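Local coordinates for naphthalene dioxygenase large subunit (Rhodococcus sp., PDB 2B1X), which is the large subunit of a Rieske-type non-heme iron dioxygenase and carries both a [2Fe-2S] cluster and a separate mononuclear iron ion, at residues Glu5-Gln8 against Thr9-Gly13; Leu14-Val17 against Asn18-Thr22; Ile243-Gly246 against His247-Leu251; Arg381-Gly385 against Gln386-Thr390. All blocks are in the same frame, centred on the assembly; numbering follows the deposited sequence.

Contact 1: residues Glu5-Gln8 against Thr9-Gly13; sequences ELRQ and TLQKG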
ATOM      1  N   GLU A   5      14.536 -23.059  14.250  1.00 23.63           N
ATOM      2  CA  GLU A   5      15.485 -22.125  13.638  1.00 23.62           C
ATOM      3  C   GLU A   5      15.698 -20.864  14.481  1.00 22.49           C
ATOM      4  O   GLU A   5      16.816 -20.495  14.746  1.00 22.09           O
ATOM      5  CB  GLU A   5      15.049 -21.748  12.226  1.00 24.12           C
ATOM      6  CG  GLU A   5      15.113 -22.884  11.203  1.00 27.87           C
ATOM      7  CD  GLU A   5      14.007 -23.936  11.382  1.00 33.85           C
ATOM      8  OE1 GLU A   5      12.895 -23.587  11.870  1.00 33.90           O
ATOM      9  OE2 GLU A   5      14.258 -25.131  11.035  1.00 37.41           O
ATOM     10  N   LEU A   6      14.624 -20.217  14.910  1.00 21.29           N
ATOM     11  CA  LEU A   6      14.794 -18.983  15.652  1.00 20.20           C
ATOM     12  C   LEU A   6      15.440 -19.296  17.012  1.00 20.00           C
ATOM     13  O   LEU A   6      16.340 -18.601  17.430  1.00 18.57           O
ATOM     14  CB  LEU A   6      13.468 -18.232  15.797  1.00 19.32           C
ATOM     15  CG  LEU A   6      13.493 -16.924  16.617  1.00 20.19           C
ATOM     16  CD1 LEU A   6      14.658 -15.948  16.212  1.00 19.35           C
ATOM     17  CD2 LEU A   6      12.137 -16.209  16.583  1.00 16.88           C
ATOM     18  N   ARG A   7      14.977 -20.350  17.672  1.00 19.89           N
ATOM     19  CA  ARG A   7      15.483 -20.709  18.979  1.00 20.47           C
ATOM     20  C   ARG A   7      17.000 -20.886  18.903  1.00 20.12           C
ATOM     21  O   ARG A   7      17.740 -20.272  19.671  1.00 19.95           O
ATOM     22  CB  ARG A   7      14.809 -21.978  19.516  1.00 20.53           C
ATOM     23  CG  ARG A   7      15.300 -22.381  20.919  1.00 24.10           C
ATOM     24  CD  ARG A   7      14.559 -23.551  21.562  1.00 28.21           C
ATOM     25  NE  ARG A   7      13.140 -23.239  21.751  1.00 33.02           N
ATOM     26  CZ  ARG A   7      12.634 -22.554  22.788  1.00 35.89           C
ATOM     27  NH1 ARG A   7      13.436 -22.106  23.761  1.00 36.84           N
ATOM     28  NH2 ARG A   7      11.319 -22.313  22.850  1.00 36.02           N
ATOM     29  N   GLN A   8      17.456 -21.679  17.943  1.00 19.81           N
ATOM     30  CA  GLN A   8      18.868 -21.998  17.811  1.00 20.54           C
ATOM     31  C   GLN A   8      19.655 -20.737  17.515  1.00 19.78           C
ATOM     32  O   GLN A   8      20.761 -20.543  18.035  1.00 17.88           O
ATOM     33  CB  GLN A   8      19.087 -23.045  16.724  1.00 21.12           C
ATOM     34  CG  GLN A   8      18.737 -24.495  17.173  1.00 25.59           C
ATOM     35  CD  GLN A   8      18.597 -25.481  16.001  1.00 32.38           C
ATOM     36  OE1 GLN A   8      19.090 -25.226  14.891  1.00 35.89           O
ATOM     37  NE2 GLN A   8      17.922 -26.616  16.250  1.00 34.56           N
ATOM     38  N   THR A   9      19.069 -19.861  16.695  1.00 19.32           N
ATOM     39  CA  THR A   9      19.720 -18.585  16.357  1.00 19.35           C
ATOM     40  C   THR A   9      19.918 -17.717  17.599  1.00 18.57           C
ATOM     41  O   THR A   9      20.978 -17.079  17.789  1.00 17.93           O
ATOM     42  CB  THR A   9      18.885 -17.830  15.311  1.00 19.84           C
ATOM     43  OG1 THR A   9      18.951 -18.499  14.052  1.00 20.92           O
ATOM     44  CG2 THR A   9      19.487 -16.467  15.006  1.00 20.48           C
ATOM     45  N   LEU A  10      18.888 -17.661  18.432  1.00 17.68           N
ATOM     46  CA  LEU A  10      18.993 -16.871  19.650  1.00 17.13           C
ATOM     47  C   LEU A  10      19.999 -17.486  20.625  1.00 16.89           C
ATOM     48  O   LEU A  10      20.755 -16.769  21.253  1.00 15.37           O
ATOM     49  CB  LEU A  10      17.620 -16.690  20.307  1.00 17.10           C
ATOM     50  CG  LEU A  10      16.570 -15.932  19.463  1.00 18.18           C
ATOM     51  CD1 LEU A  10      15.132 -16.139  20.003  1.00 16.79           C
ATOM     52  CD2 LEU A  10      16.922 -14.477  19.420  1.00 18.83           C
ATOM     53  N   GLN A  11      19.974 -18.816  20.755  1.00 17.17           N
ATOM     54  CA  GLN A  11      20.924 -19.527  21.649  1.00 17.83           C
ATOM     55  C   GLN A  11      22.358 -19.306  21.214  1.00 17.40           C
ATOM     56  O   GLN A  11      23.221 -19.009  22.030  1.00 17.48           O
ATOM     57  CB  GLN A  11      20.593 -21.019  21.755  1.00 17.86           C
ATOM     58  CG  GLN A  11      19.349 -21.277  22.605  1.00 20.14           C
ATOM     59  CD  GLN A  11      18.816 -22.692  22.530  1.00 23.88           C
ATOM     60  OE1 GLN A  11      19.154 -23.454  21.616  1.00 25.84           O
ATOM     61  NE2 GLN A  11      17.989 -23.056  23.500  1.00 25.59           N
ATOM     62  N   LYS A  12      22.605 -19.452  19.920  1.00 17.61           N
ATOM     63  CA  LYS A  12      23.908 -19.166  19.362  1.00 18.06           C
ATOM     64  C   LYS A  12      24.296 -17.689  19.612  1.00 16.79           C
ATOM     65  O   LYS A  12      25.418 -17.391  20.019  1.00 15.54           O
ATOM     66  CB  LYS A  12      23.924 -19.508  17.859  1.00 19.07           C
ATOM     67  CG  LYS A  12      25.366 -19.554  17.296  1.00 21.69           C
ATOM     68  CD  LYS A  12      25.360 -19.291  15.803  1.00 26.03           C
ATOM     69  CE  LYS A  12      26.736 -19.372  15.237  1.00 27.44           C
ATOM     70  NZ  LYS A  12      27.337 -18.018  15.163  1.00 28.95           N
ATOM     71  N   GLY A  13      23.342 -16.787  19.408  1.00 16.08           N
ATOM     72  CA  GLY A  13      23.550 -15.375  19.624  1.00 16.72           C
ATOM     73  C   GLY A  13      23.977 -15.066  21.046  1.00 17.68           C
ATOM     74  O   GLY A  13      24.840 -14.250  21.265  1.00 17.39           O
TER
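L6 meets L10, R7 meets Q11 and E5 meets T9 in a local, turn-to-turn contact within the amphipathic helix 4-16 near the chain's N-terminus; the centre of the contact lies about 27 Å from the centre of the chain. The backbone rungs are regular: L10 N reaches L6 O, Q11 N reaches R7 O and K12 N reaches Q8 O, each at 2.9 Å. E5 O is gripped twice, by T9 N at 3.0 Å and by T9 OG1, also 3.0 Å away, and the two donors arrive from opposite faces of the carbonyl plane. The hydroxyl can fold back this way because OG1 lies beside its own backbone N, anti to the carbonyl carbon (chi1 -70°). This is the familiar i to i-4 bond of a threonine inside an alpha-helix, where the side chain doubles a main-chain bond. On the inward side the two leucines carry the packing. L6 CD1 sits 3.8 Å from L10 CG, and the two branched ends meet at a slant. L6 goes on to touch helix 31-40 through V33 and V36, while L10 presses on W431, M435 and L436 of helix 422-436. R7 and Q11 make a more exposed pair: the Q11 side chain crosses the aliphatic part of R7, NE2 3.8 Å from R7 CG, with the guanidinium and amide planes 64° apart. The arginine's charge is met by a salt bridge from NH2 to E438, and K12 NZ pairs with D16 one turn on.

Contact 2: residues Leu14-Val17 against Asn18-Thr22; sequences LHDV and NSDWT
D16 O is the point on which the chain turns as it leaves helix 4-16. S19 N bonds to it at 3.2 Å from well above the carbonyl plane, and W21 N and T22 N add weak bonds to the same oxygen, so the loop is wound closely round one acceptor. H15 O is held beside it by S19 OG at 2.8 Å. The serine hydroxyl lies between its own backbone N and carbonyl carbon (chi1 52°), which turns it back toward the helix and also over one face of the H15 ring, offset toward the rim. A CA-H...O contact from W21 CA to V17 O, 3.4 Å long, adds to the turn. T22 OG1 reaches the D16 carboxylate through a water that donates to D16 OD2 at 2.7 Å and lies 2.8 Å from T22 OG1. T22, itself buried, also packs on W140 of the second subunit.

The outer side, where H15, N18 and D20 are exposed, is looser. From there D20 OD2 comes within 4.1 Å of D16 OD1, a like-charge approach to the buried carboxylate that the lysine already paired with D16 may ease. N18 ND2 is taken by E429, and W21 makes a cation-pi contact with R425. Several amides drawn to one carbonyl near the C-terminal end of a helix are typical of a helix end running into a loop, here leading to strand 22-24.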
ATOM      1  N   LEU A  14      23.364 -15.748  22.010  1.00 18.26           N
ATOM      2  CA  LEU A  14      23.637 -15.514  23.418  1.00 19.43           C
ATOM      3  C   LEU A  14      25.061 -15.939  23.780  1.00 19.74           C
ATOM      4  O   LEU A  14      25.700 -15.331  24.635  1.00 20.51           O
ATOM      5  CB  LEU A  14      22.582 -16.217  24.272  1.00 19.85           C
ATOM      6  CG  LEU A  14      22.040 -15.490  25.505  1.00 21.88           C
ATOM      7  CD1 LEU A  14      22.023 -13.942  25.377  1.00 19.45           C
ATOM      8  CD2 LEU A  14      20.660 -16.012  25.835  1.00 20.96           C
ATOM      9  N   HIS A  15      25.583 -16.941  23.087  1.00 20.00           N
ATOM     10  CA  HIS A  15      26.990 -17.310  23.243  1.00 20.72           C
ATOM     11  C   HIS A  15      27.947 -16.340  22.525  1.00 20.08           C
ATOM     12  O   HIS A  15      28.978 -15.971  23.075  1.00 19.67           O
ATOM     13  CB  HIS A  15      27.227 -18.745  22.791  1.00 21.19           C
ATOM     14  CG  HIS A  15      28.673 -19.090  22.609  1.00 25.92           C
ATOM     15  ND1 HIS A  15      29.494 -19.470  23.656  1.00 29.86           N
ATOM     16  CD2 HIS A  15      29.452 -19.106  21.496  1.00 28.89           C
ATOM     17  CE1 HIS A  15      30.715 -19.694  23.198  1.00 29.46           C
ATOM     18  NE2 HIS A  15      30.717 -19.485  21.891  1.00 30.32           N
ATOM     19  N   ASP A  16      27.599 -15.925  21.310  1.00 19.15           N
ATOM     20  CA  ASP A  16      28.504 -15.112  20.492  1.00 18.50           C
ATOM     21  C   ASP A  16      28.700 -13.704  21.018  1.00 17.72           C
ATOM     22  O   ASP A  16      29.759 -13.112  20.833  1.00 17.70           O
ATOM     23  CB  ASP A  16      27.991 -15.005  19.054  1.00 18.49           C
ATOM     24  CG  ASP A  16      28.031 -16.322  18.316  1.00 20.78           C
ATOM     25  OD1 ASP A  16      28.736 -17.273  18.758  1.00 22.36           O
ATOM     26  OD2 ASP A  16      27.374 -16.491  17.264  1.00 23.32           O
ATOM     27  N   VAL A  17      27.668 -13.160  21.647  1.00 17.39           N
ATOM     28  CA  VAL A  17      27.667 -11.764  22.040  1.00 17.12           C
ATOM     29  C   VAL A  17      28.819 -11.468  22.985  1.00 17.41           C
ATOM     30  O   VAL A  17      29.398 -10.391  22.920  1.00 17.38           O
ATOM     31  CB  VAL A  17      26.294 -11.297  22.611  1.00 16.79           C
ATOM     32  CG1 VAL A  17      26.014 -11.893  23.994  1.00 15.78           C
ATOM     33  CG2 VAL A  17      26.229  -9.804  22.672  1.00 16.52           C
ATOM     34  N   ASN A  18      29.189 -12.434  23.816  1.00 18.25           N
ATOM     35  CA  ASN A  18      30.311 -12.230  24.735  1.00 18.86           C
ATOM     36  C   ASN A  18      31.572 -13.048  24.454  1.00 18.97           C
ATOM     37  O   ASN A  18      32.514 -12.990  25.224  1.00 19.22           O
ATOM     38  CB  ASN A  18      29.893 -12.458  26.196  1.00 18.85           C
ATOM     39  CG  ASN A  18      28.812 -11.509  26.648  1.00 20.59           C
ATOM     40  OD1 ASN A  18      28.914 -10.277  26.462  1.00 22.30           O
ATOM     41  ND2 ASN A  18      27.752 -12.072  27.249  1.00 20.80           N
ATOM     42  N   SER A  19      31.601 -13.827  23.381  1.00 18.81           N
ATOM     43  CA  SER A  19      32.847 -14.515  23.022  1.00 18.73           C
ATOM     44  C   SER A  19      33.441 -13.921  21.738  1.00 18.11           C
ATOM     45  O   SER A  19      34.457 -13.230  21.799  1.00 18.28           O
ATOM     46  CB  SER A  19      32.650 -16.023  22.929  1.00 18.38           C
ATOM     47  OG  SER A  19      31.550 -16.292  22.086  1.00 23.58           O
ATOM     48  N   ASP A  20      32.793 -14.159  20.590  1.00 17.77           N
ATOM     49  CA  ASP A  20      33.182 -13.514  19.325  1.00 16.86           C
ATOM     50  C   ASP A  20      32.885 -12.003  19.329  1.00 15.60           C
ATOM     51  O   ASP A  20      33.452 -11.279  18.537  1.00 15.08           O
ATOM     52  CB  ASP A  20      32.449 -14.168  18.130  1.00 17.60           C
ATOM     53  CG  ASP A  20      32.934 -15.584  17.831  1.00 20.10           C
ATOM     54  OD1 ASP A  20      33.936 -16.035  18.438  1.00 20.89           O
ATOM     55  OD2 ASP A  20      32.377 -16.339  17.004  1.00 22.57           O
ATOM     56  N   TRP A  21      31.994 -11.554  20.223  1.00 15.07           N
ATOM     57  CA  TRP A  21      31.421 -10.193  20.195  1.00 14.60           C
ATOM     58  C   TRP A  21      30.697  -9.908  18.860  1.00 14.09           C
ATOM     59  O   TRP A  21      30.916  -8.862  18.239  1.00 12.83           O
ATOM     60  CB  TRP A  21      32.480  -9.114  20.480  1.00 13.93           C
ATOM     61  CG  TRP A  21      33.084  -9.143  21.896  1.00 15.06           C
ATOM     62  CD1 TRP A  21      33.138 -10.223  22.744  1.00 15.79           C
ATOM     63  CD2 TRP A  21      33.692  -8.051  22.609  1.00 14.81           C
ATOM     64  NE1 TRP A  21      33.753  -9.873  23.925  1.00 17.05           N
ATOM     65  CE2 TRP A  21      34.117  -8.553  23.869  1.00 16.15           C
ATOM     66  CE3 TRP A  21      33.964  -6.709  22.300  1.00 15.14           C
ATOM     67  CZ2 TRP A  21      34.762  -7.752  24.832  1.00 15.59           C
ATOM     68  CZ3 TRP A  21      34.618  -5.917  23.244  1.00 15.56           C
ATOM     69  CH2 TRP A  21      35.001  -6.444  24.505  1.00 15.46           C
ATOM     70  N   THR A  22      29.898 -10.870  18.411  1.00 13.79           N
ATOM     71  CA  THR A  22      29.039 -10.692  17.241  1.00 14.61           C
ATOM     72  C   THR A  22      27.618 -11.032  17.631  1.00 14.37           C
ATOM     73  O   THR A  22      27.395 -11.589  18.697  1.00 14.93           O
ATOM     74  CB  THR A  22      29.465 -11.557  16.045  1.00 14.16           C
ATOM     75  OG1 THR A  22      29.258 -12.941  16.352  1.00 15.47           O
ATOM     76  CG2 THR A  22      30.977 -11.429  15.757  1.00 15.13           C
TER
HETATM   77  O   HOH W   1      26.772 -14.144  16.039  1.00 33.22           O

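Contact 3: residues Ile243-Gly246 against His247-Leu251; sequences IHTG and HGHGL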
ATOM      1  N   ILE A 243      28.918   3.483  29.387  1.00 12.07           N
ATOM      2  CA  ILE A 243      28.385   2.895  30.630  1.00 12.39           C
ATOM      3  C   ILE A 243      27.150   2.035  30.413  1.00 12.99           C
ATOM      4  O   ILE A 243      26.221   2.426  29.705  1.00 12.44           O
ATOM      5  CB  ILE A 243      27.990   4.008  31.645  1.00 12.33           C
ATOM      6  CG1 ILE A 243      29.180   4.931  31.968  1.00 12.86           C
ATOM      7  CG2 ILE A 243      27.303   3.403  32.903  1.00 11.92           C
ATOM      8  CD1 ILE A 243      28.776   6.410  31.990  1.00 14.95           C
ATOM      9  N   HIS A 244      27.119   0.856  31.020  1.00 12.85           N
ATOM     10  CA  HIS A 244      25.884   0.102  30.939  1.00 13.48           C
ATOM     11  C   HIS A 244      25.521  -0.468  32.271  1.00 13.93           C
ATOM     12  O   HIS A 244      26.338  -0.563  33.179  1.00 12.59           O
ATOM     13  CB  HIS A 244      25.894  -0.968  29.846  1.00 12.56           C
ATOM     14  CG  HIS A 244      26.684  -2.188  30.184  1.00 13.97           C
ATOM     15  ND1 HIS A 244      28.017  -2.331  29.859  1.00 16.04           N
ATOM     16  CD2 HIS A 244      26.323  -3.334  30.803  1.00 16.61           C
ATOM     17  CE1 HIS A 244      28.435  -3.518  30.252  1.00 17.50           C
ATOM     18  NE2 HIS A 244      27.425  -4.151  30.823  1.00 17.76           N
ATOM     19  N   THR A 245      24.289  -0.916  32.313  1.00 13.96           N
ATOM     20  CA  THR A 245      23.593  -1.253  33.532  1.00 14.84           C
ATOM     21  C   THR A 245      22.896  -2.604  33.248  1.00 14.16           C
ATOM     22  O   THR A 245      22.973  -3.088  32.130  1.00 13.81           O
ATOM     23  CB  THR A 245      22.656  -0.042  33.677  1.00 15.96           C
ATOM     24  OG1 THR A 245      23.071   0.751  34.782  1.00 18.14           O
ATOM     25  CG2 THR A 245      21.183  -0.362  33.790  1.00 13.72           C
ATOM     26  N   GLY A 246      22.248  -3.221  34.234  1.00 13.64           N
ATOM     27  CA  GLY A 246      21.426  -4.392  33.967  1.00 13.12           C
ATOM     28  C   GLY A 246      20.175  -3.995  33.169  1.00 13.14           C
ATOM     29  O   GLY A 246      19.963  -2.817  32.918  1.00 13.03           O
ATOM     30  N   HIS A 247      19.360  -4.969  32.774  1.00 12.62           N
ATOM     31  CA  HIS A 247      18.146  -4.721  31.938  1.00 13.05           C
ATOM     32  C   HIS A 247      18.395  -4.005  30.590  1.00 12.99           C
ATOM     33  O   HIS A 247      17.517  -3.266  30.070  1.00 12.56           O
ATOM     34  CB  HIS A 247      17.036  -3.983  32.704  1.00 13.34           C
ATOM     35  CG  HIS A 247      16.766  -4.541  34.065  1.00 14.84           C
ATOM     36  ND1 HIS A 247      15.932  -5.613  34.272  1.00 18.83           N
ATOM     37  CD2 HIS A 247      17.200  -4.167  35.283  1.00 16.29           C
ATOM     38  CE1 HIS A 247      15.867  -5.884  35.563  1.00 17.94           C
ATOM     39  NE2 HIS A 247      16.630  -5.019  36.200  1.00 18.70           N
ATOM     40  N   GLY A 248      19.562  -4.242  30.000  1.00 11.98           N
ATOM     41  CA  GLY A 248      19.798  -3.751  28.650  1.00 11.25           C
ATOM     42  C   GLY A 248      20.079  -2.266  28.517  1.00 11.39           C
ATOM     43  O   GLY A 248      20.304  -1.802  27.390  1.00 11.91           O
ATOM     44  N   HIS A 249      20.113  -1.521  29.630  1.00 10.90           N
ATOM     45  CA  HIS A 249      20.250  -0.056  29.538  1.00 10.75           C
ATOM     46  C   HIS A 249      21.705   0.366  29.382  1.00 11.99           C
ATOM     47  O   HIS A 249      22.611  -0.252  29.960  1.00 10.88           O
ATOM     48  CB  HIS A 249      19.696   0.671  30.757  1.00  9.99           C
ATOM     49  CG  HIS A 249      18.338   0.239  31.202  1.00 10.75           C
ATOM     50  ND1 HIS A 249      17.242   0.236  30.369  1.00 10.03           N
ATOM     51  CD2 HIS A 249      17.885  -0.150  32.419  1.00 11.57           C
ATOM     52  CE1 HIS A 249      16.174  -0.144  31.048  1.00 11.93           C
ATOM     53  NE2 HIS A 249      16.538  -0.398  32.291  1.00 11.55           N
ATOM     54  N   GLY A 250      21.939   1.443  28.621  1.00 12.16           N
ATOM     55  CA  GLY A 250      23.282   1.991  28.562  1.00 11.43           C
ATOM     56  C   GLY A 250      23.271   3.410  28.030  1.00 12.15           C
ATOM     57  O   GLY A 250      22.281   3.846  27.417  1.00 11.98           O
ATOM     58  N   LEU A 251      24.405   4.076  28.184  1.00 11.14           N
ATOM     59  CA  LEU A 251      24.600   5.460  27.743  1.00 12.02           C
ATOM     60  C   LEU A 251      26.075   5.771  27.530  1.00 11.91           C
ATOM     61  O   LEU A 251      26.950   5.034  27.984  1.00 12.22           O
ATOM     62  CB  LEU A 251      24.081   6.442  28.786  1.00 11.49           C
ATOM     63  CG  LEU A 251      24.770   6.578  30.140  1.00 12.45           C
ATOM     64  CD1 LEU A 251      24.511   7.983  30.721  1.00 12.50           C
ATOM     65  CD2 LEU A 251      24.331   5.492  31.132  1.00 10.57           C
TER
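I243 and L251 form the hydrogen-bonded antiparallel pair of a tight beta hairpin. Backbone bonds come first: I243 N to L251 O and L251 N to I243 O are both 2.9 Å, and T245 N adds a third to H249 O at 3.0 Å. H244 and G250 lie between as a non-hydrogen-bonded pair. The chain reverses through a type I' turn from G246 to H249, whose central H247 and G248 both have positive phi.

Apolar contacts follow. I243 and L251 run side by side on the same face of the sheet, I243 CB 4.0 Å from L251 CD2. T245 CG2 comes in the ring plane at the edge of the H249 imidazole, 3.6 Å from H249 CD2.

Polar side-chain bonds pin the imidazole at both nitrogens: ND1 pairs with the backbone N of F299 and NE2 with the carbonyl of Y169, so its rotation is fixed. One face of that ring carries H247 O, 3.5 Å above its centre.

The hairpin belongs to the large antiparallel sheet of the catalytic domain, between strands 293-298 and 413-415; Y176 of helix 174-181 packs on I243 and L251, and helix 422-436 lies against H244.

Contact 4: residues Arg381-Gly385 against Gln386-Thr390; sequences RVMGG and QFAKT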
ATOM      1  N   ARG A 381      16.388  -2.886   4.686  1.00 11.11           N
ATOM      2  CA  ARG A 381      16.057  -3.466   3.393  1.00 12.39           C
ATOM      3  C   ARG A 381      16.948  -4.657   3.042  1.00 12.91           C
ATOM      4  O   ARG A 381      16.459  -5.723   2.688  1.00 13.39           O
ATOM      5  CB  ARG A 381      16.171  -2.423   2.274  1.00 12.64           C
ATOM      6  CG  ARG A 381      15.832  -2.993   0.874  1.00 15.35           C
ATOM      7  CD  ARG A 381      15.710  -1.954  -0.197  1.00 20.02           C
ATOM      8  NE  ARG A 381      15.285  -2.569  -1.455  1.00 24.90           N
ATOM      9  CZ  ARG A 381      15.749  -2.194  -2.645  1.00 24.42           C
ATOM     10  NH1 ARG A 381      16.631  -1.206  -2.715  1.00 22.42           N
ATOM     11  NH2 ARG A 381      15.325  -2.805  -3.749  1.00 25.20           N
ATOM     12  N   VAL A 382      18.248  -4.443   3.104  1.00 12.59           N
ATOM     13  CA  VAL A 382      19.153  -5.462   2.672  1.00 14.00           C
ATOM     14  C   VAL A 382      19.211  -6.630   3.710  1.00 13.92           C
ATOM     15  O   VAL A 382      19.479  -7.779   3.345  1.00 12.33           O
ATOM     16  CB  VAL A 382      20.499  -4.827   2.178  1.00 14.94           C
ATOM     17  CG1 VAL A 382      21.468  -4.490   3.330  1.00 13.40           C
ATOM     18  CG2 VAL A 382      21.147  -5.702   1.115  1.00 18.58           C
ATOM     19  N   MET A 383      18.829  -6.344   4.964  1.00 13.77           N
ATOM     20  CA  MET A 383      18.737  -7.366   5.997  1.00 13.68           C
ATOM     21  C   MET A 383      17.499  -8.255   5.977  1.00 14.03           C
ATOM     22  O   MET A 383      17.388  -9.158   6.827  1.00 13.08           O
ATOM     23  CB  MET A 383      18.948  -6.782   7.406  1.00 14.88           C
ATOM     24  CG  MET A 383      20.400  -6.337   7.750  1.00 17.13           C
ATOM     25  SD  MET A 383      21.789  -7.479   7.440  1.00 25.42           S
ATOM     26  CE  MET A 383      20.986  -9.022   7.669  1.00 20.82           C
ATOM     27  N   GLY A 384      16.571  -7.989   5.042  1.00 13.06           N
ATOM     28  CA  GLY A 384      15.488  -8.906   4.715  1.00 13.83           C
ATOM     29  C   GLY A 384      15.889 -10.052   3.781  1.00 14.11           C
ATOM     30  O   GLY A 384      15.113 -10.976   3.568  1.00 15.09           O
ATOM     31  N   GLY A 385      17.120 -10.040   3.251  1.00 13.04           N
ATOM     32  CA  GLY A 385      17.546 -11.130   2.386  1.00 12.59           C
ATOM     33  C   GLY A 385      17.911 -12.394   3.178  1.00 12.50           C
ATOM     34  O   GLY A 385      18.595 -12.319   4.223  1.00 11.40           O
ATOM     35  N   GLN A 386      17.483 -13.553   2.677  1.00 11.52           N
ATOM     36  CA  GLN A 386      17.695 -14.806   3.365  1.00 11.20           C
ATOM     37  C   GLN A 386      19.174 -15.148   3.544  1.00 11.53           C
ATOM     38  O   GLN A 386      19.569 -15.676   4.578  1.00 12.24           O
ATOM     39  CB  GLN A 386      16.934 -15.946   2.652  1.00 10.85           C
ATOM     40  CG  GLN A 386      17.611 -16.423   1.381  1.00 10.20           C
ATOM     41  CD  GLN A 386      16.823 -17.457   0.623  1.00 10.21           C
ATOM     42  OE1 GLN A 386      16.104 -18.269   1.214  1.00 10.80           O
ATOM     43  NE2 GLN A 386      16.948 -17.419  -0.700  1.00 10.43           N
ATOM     44  N   PHE A 387      20.004 -14.824   2.559  1.00 11.44           N
ATOM     45  CA  PHE A 387      21.452 -14.994   2.684  1.00 11.44           C
ATOM     46  C   PHE A 387      22.078 -13.953   3.632  1.00 11.41           C
ATOM     47  O   PHE A 387      22.928 -14.279   4.471  1.00 10.14           O
ATOM     48  CB  PHE A 387      22.123 -14.917   1.309  1.00 11.42           C
ATOM     49  CG  PHE A 387      23.615 -15.135   1.327  1.00  9.91           C
ATOM     50  CD1 PHE A 387      24.166 -16.386   1.597  1.00  9.19           C
ATOM     51  CD2 PHE A 387      24.481 -14.071   1.039  1.00 11.90           C
ATOM     52  CE1 PHE A 387      25.582 -16.582   1.597  1.00 11.43           C
ATOM     53  CE2 PHE A 387      25.855 -14.234   1.048  1.00 12.85           C
ATOM     54  CZ  PHE A 387      26.441 -15.483   1.317  1.00 10.48           C
ATOM     55  N   ALA A 388      21.639 -12.709   3.523  1.00 11.15           N
ATOM     56  CA  ALA A 388      22.102 -11.670   4.432  1.00 12.08           C
ATOM     57  C   ALA A 388      21.884 -12.091   5.915  1.00 12.46           C
ATOM     58  O   ALA A 388      22.729 -11.849   6.802  1.00 13.05           O
ATOM     59  CB  ALA A 388      21.342 -10.352   4.119  1.00 10.46           C
ATOM     60  N   LYS A 389      20.766 -12.764   6.139  1.00 13.18           N
ATOM     61  CA  LYS A 389      20.283 -13.132   7.468  1.00 14.10           C
ATOM     62  C   LYS A 389      21.110 -14.234   8.115  1.00 14.11           C
ATOM     63  O   LYS A 389      21.022 -14.417   9.322  1.00 14.71           O
ATOM     64  CB  LYS A 389      18.837 -13.589   7.382  1.00 13.48           C
ATOM     65  CG  LYS A 389      17.774 -12.456   7.448  1.00 16.66           C
ATOM     66  CD  LYS A 389      16.388 -13.115   7.224  1.00 18.90           C
ATOM     67  CE  LYS A 389      15.250 -12.286   7.770  1.00 21.83           C
ATOM     68  NZ  LYS A 389      13.961 -12.755   7.226  1.00 25.21           N
ATOM     69  N   THR A 390      21.903 -14.954   7.322  1.00 13.92           N
ATOM     70  CA  THR A 390      22.759 -16.023   7.841  1.00 14.22           C
ATOM     71  C   THR A 390      24.090 -15.505   8.335  1.00 15.39           C
ATOM     72  O   THR A 390      24.890 -16.234   8.931  1.00 15.64           O
ATOM     73  CB  THR A 390      22.990 -17.127   6.782  1.00 14.44           C
ATOM     74  OG1 THR A 390      23.770 -16.605   5.691  1.00 14.48           O
ATOM     75  CG2 THR A 390      21.687 -17.636   6.172  1.00 13.80           C
TER
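A388 is the residue that the turn after helix 369-382 closes on. Its CB sits 3.3 Å from V382 O, and the methyl end of M383 comes to it, CE 3.8 Å from A388 CB and 3.4 Å from A388 O. The bends at chi2 (-50°) and chi3 (-30°) curl the thioether so that its methyl reaches across to the alanine. K389 N bonds to G385 O at 2.9 Å, and the lysine chain runs back over the turn with CG 3.4 Å from M383 O.

What sets these groups is the backbone around them. V382 to G385 form a type I beta turn that ends the helix, and residues 386-390 then coil helically without its regular bonds. F387 O takes two donors at the far end, T390 N and T390 OG1, the hydroxyl 2.8 Å away on a lone pair.

Farther out, K389 NZ forms a salt bridge with D30, and M383 packs on A25 and I28. D69 of the second subunit accepts from the amides of F387 and A388, and R143 of that subunit binds F387 O and T390 OG1. The chemistry implies a polar subunit interface in which main-chain amides and a carbonyl are joined by the T390 hydroxyl and the Q386 side-chain amide.

Contact 3 is the buried one, a hairpin whose centre is about 13 Å from the chain centre, whereas contacts 1, 2 and 4 have their centres 25 to 27 Å from the chain centre and are partly buried. Contact 2 takes the chain off the helix that contact 1 lies on, their centres about 12 Å apart, regular rungs giving way to amides drawn to one carbonyl. Helix 422-436 touches contacts 1, 2 and 3, so it links the N-terminal helix to the sheet. Contact 4 ends a different helix and stands about 28 Å, centre to centre, from contact 3. It bonds extensively to the second subunit; contact 2 reaches that subunit through T22 alone, and contacts 1 and 3 do not touch it.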